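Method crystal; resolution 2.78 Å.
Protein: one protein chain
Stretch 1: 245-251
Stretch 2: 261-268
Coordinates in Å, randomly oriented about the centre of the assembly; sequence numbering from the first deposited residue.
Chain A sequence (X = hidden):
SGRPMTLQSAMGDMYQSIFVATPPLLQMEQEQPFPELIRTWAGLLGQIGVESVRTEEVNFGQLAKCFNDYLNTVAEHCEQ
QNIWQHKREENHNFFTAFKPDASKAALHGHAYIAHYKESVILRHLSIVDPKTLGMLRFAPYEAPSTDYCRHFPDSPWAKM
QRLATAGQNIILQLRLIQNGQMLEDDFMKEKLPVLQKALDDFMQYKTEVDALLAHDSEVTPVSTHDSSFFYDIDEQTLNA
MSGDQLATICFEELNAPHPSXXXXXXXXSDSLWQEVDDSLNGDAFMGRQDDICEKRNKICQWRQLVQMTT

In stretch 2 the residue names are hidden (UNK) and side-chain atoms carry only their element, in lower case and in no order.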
# COMPACT_ATOMS: atom_id res chain seq x y z
N GLN A 245 9.34 10.99 15.57
CA GLN A 245 9.57 11.88 14.44
C GLN A 245 11.07 11.93 14.10
O GLN A 245 11.47 11.86 12.93
CB GLN A 245 9.03 13.29 14.74
CG GLN A 245 7.63 13.58 14.20
CD GLN A 245 7.04 14.90 14.71
OE1 GLN A 245 7.48 15.43 15.74
NE2 GLN A 245 6.06 15.43 14.00
N LEU A 246 11.89 12.02 15.14
CA LEU A 246 13.33 12.17 14.95
C LEU A 246 13.96 10.90 14.37
O LEU A 246 14.78 10.97 13.46
CB LEU A 246 14.01 12.56 16.27
CG LEU A 246 13.80 13.98 16.82
CD1 LEU A 246 14.28 14.06 18.25
CD2 LEU A 246 14.53 14.99 15.98
N ALA A 247 13.55 9.75 14.90
CA ALA A 247 14.00 8.44 14.42
C ALA A 247 13.56 8.20 12.98
O ALA A 247 14.31 7.64 12.19
CB ALA A 247 13.46 7.34 15.32
N THR A 248 12.33 8.61 12.67
CA THR A 248 11.84 8.57 11.30
C THR A 248 12.78 9.31 10.35
O THR A 248 13.08 8.83 9.25
CB THR A 248 10.42 9.16 11.19
OG1 THR A 248 9.52 8.37 11.96
CG2 THR A 248 9.94 9.18 9.74
N ILE A 249 13.26 10.47 10.78
CA ILE A 249 14.19 11.28 9.98
C ILE A 249 15.53 10.56 9.81
O ILE A 249 16.03 10.42 8.70
CB ILE A 249 14.40 12.70 10.59
CG1 ILE A 249 13.12 13.53 10.48
CG2 ILE A 249 15.54 13.40 9.89
CD1 ILE A 249 13.18 14.89 11.15
N CYS A 250 16.09 10.08 10.92
CA CYS A 250 17.34 9.33 10.88
C CYS A 250 17.29 8.13 9.94
O CYS A 250 18.19 7.93 9.11
CB CYS A 250 17.72 8.88 12.28
SG CYS A 250 18.25 10.24 13.31
N PHE A 251 16.24 7.32 10.08
CA PHE A 251 16.06 6.14 9.24
C PHE A 251 15.99 6.51 7.77
O PHE A 251 16.42 5.74 6.91
CB PHE A 251 14.80 5.39 9.64
CG PHE A 251 14.95 4.57 10.87
CD1 PHE A 251 16.16 3.98 11.18
CD2 PHE A 251 13.89 4.39 11.73
CE1 PHE A 251 16.30 3.22 12.32
CE2 PHE A 251 14.02 3.63 12.87
CZ PHE A 251 15.23 3.05 13.17
N UNK A 261 23.58 16.86 6.74
CA UNK A 261 23.64 17.91 7.74
C UNK A 261 22.50 17.70 8.74
O UNK A 261 22.68 17.92 9.93
c UNK A 261 25.03 22.70 4.66
c UNK A 261 23.53 19.28 7.07
c UNK A 261 24.67 20.22 7.43
n UNK A 261 25.50 22.64 3.41
c UNK A 261 24.50 21.59 6.79
n UNK A 261 24.59 23.86 5.14
n UNK A 261 25.00 21.61 5.41
N UNK A 262 21.34 17.27 8.24
CA UNK A 262 20.19 17.04 9.11
C UNK A 262 20.43 15.90 10.10
O UNK A 262 20.21 16.07 11.29
c UNK A 262 18.93 16.77 8.29
c UNK A 262 17.61 16.47 9.01
c UNK A 262 17.32 17.48 10.09
c UNK A 262 16.47 16.45 8.01
N UNK A 263 20.87 14.74 9.61
CA UNK A 263 21.05 13.61 10.51
C UNK A 263 22.20 13.84 11.48
O UNK A 263 22.19 13.33 12.60
c UNK A 263 21.63 9.80 10.22
c UNK A 263 21.05 11.10 10.71
c UNK A 263 21.28 12.29 9.76
c UNK A 263 22.67 12.26 9.14
N UNK A 264 23.21 14.56 11.06
CA UNK A 264 24.30 14.96 11.91
C UNK A 264 23.86 15.93 12.98
O UNK A 264 24.33 15.91 14.08
c UNK A 264 27.17 11.92 10.59
c UNK A 264 26.47 14.51 10.66
c UNK A 264 25.43 15.52 11.08
s UNK A 264 26.42 13.07 11.67
N UNK A 265 22.94 16.79 12.61
CA UNK A 265 22.38 17.75 13.52
C UNK A 265 21.69 17.08 14.66
O UNK A 265 21.75 17.52 15.77
c UNK A 265 19.19 21.56 10.71
c UNK A 265 21.15 20.89 11.98
n UNK A 265 19.88 21.56 9.59
c UNK A 265 21.36 18.56 12.76
n UNK A 265 19.77 21.26 11.84
n UNK A 265 17.91 21.86 10.71
c UNK A 265 21.28 20.00 13.18
N UNK A 266 21.00 16.02 14.35
CA UNK A 266 20.20 15.26 15.30
C UNK A 266 21.07 14.41 16.21
O UNK A 266 20.88 14.38 17.42
c UNK A 266 18.60 13.33 15.47
c UNK A 266 17.35 14.51 12.80
c UNK A 266 18.13 15.23 13.88
c UNK A 266 19.20 14.37 14.55
N UNK A 267 22.04 13.72 15.62
CA UNK A 267 22.91 12.83 16.38
C UNK A 267 23.93 13.60 17.23
O UNK A 267 24.45 13.09 18.21
c UNK A 267 23.35 10.27 13.56
c UNK A 267 23.04 10.53 15.02
c UNK A 267 23.63 11.89 15.41
c UNK A 267 21.56 10.42 15.27
N UNK A 268 24.20 14.84 16.84
CA UNK A 268 25.19 15.68 17.50
C UNK A 268 24.64 16.27 18.79
O UNK A 268 25.39 16.86 19.57
n UNK A 268 25.97 20.25 14.17
c UNK A 268 25.52 16.85 16.56
c UNK A 268 26.82 17.57 16.78
c UNK A 268 26.18 18.88 14.72
c UNK A 268 26.75 18.94 16.13

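Position 261 carries seven side-chain atoms: three carbons in a row, a nitrogen, then a carbon bearing two more nitrogens. This is a guanidinium group on a long chain. It touches nothing on stretch 1 and lies exposed. The residue is Arg-261.

Position 262 has four carbons, forked at the second. CA-to-CB points toward stretch 1. A terminal carbon touches Ile-249. A fork one carbon beyond CB identifies Leu-262. CD2 of Leu-262 lies 3.7 Å from CG2 of Ile-249.

Position 263 also has four carbons, but the fork is at the first, and one arm is two carbons long. CA-to-CB points sideways, yet the end of the side chain comes nearer to stretch 1. A carbon of the longer arm touches Cys-250. Branching at CB with a longer arm gives Ile-263. CG1 of Ile-263, the inner carbon of that arm, lies 3.9 Å from SG of Cys-250.

Position 264 shows two carbons, a sulfur and one more carbon, unbranched. It is out of reach of stretch 1. A thioether within a straight chain means Met-264.

Position 265 repeats the pattern of 261: three carbons, a nitrogen, and a carbon with two further nitrogens. It makes no contact with stretch 1 and is bonded covalently to a group elsewhere in the structure. It is Arg-265.

Position 266 has four carbons forked at the first, one arm two carbons long. CA-to-CB points toward stretch 1, and the side chain reaches three residues there. It is Ile-266. Its CD1 lies 3.6 Å from CG2 of Ile-249, its CG2 3.8 Å from SG of Cys-250, and its CG1 4.2 Å from CD2 of Leu-246.

Position 267 has four carbons, forked at the second. A terminal carbon touches Cys-250. It is Leu-267. CD1 of Leu-267 lies 3.9 Å from SG of Cys-250.

Position 268 has four carbons in a row ending in nitrogen. It is exposed and far from stretch 1. It is Lys-268.

The two helices cross at 136° between their N-to-C directions, with axes 9.7 Å apart at closest approach. The contact is small, burying 295 Å² in total, and is entirely apolar. No hydrogen bond crosses it. Ile-266 covers Leu-246, Ile-249 and Cys-250, residues spaced to share one side of their helix. Cys-250 in turn meets Ile-263, Ile-266 and Leu-267. Leu-262 extends the packing at Ile-249. The pairing is held by close packing of buried side chains.

Stretch 2 261-268: RLIMRILK
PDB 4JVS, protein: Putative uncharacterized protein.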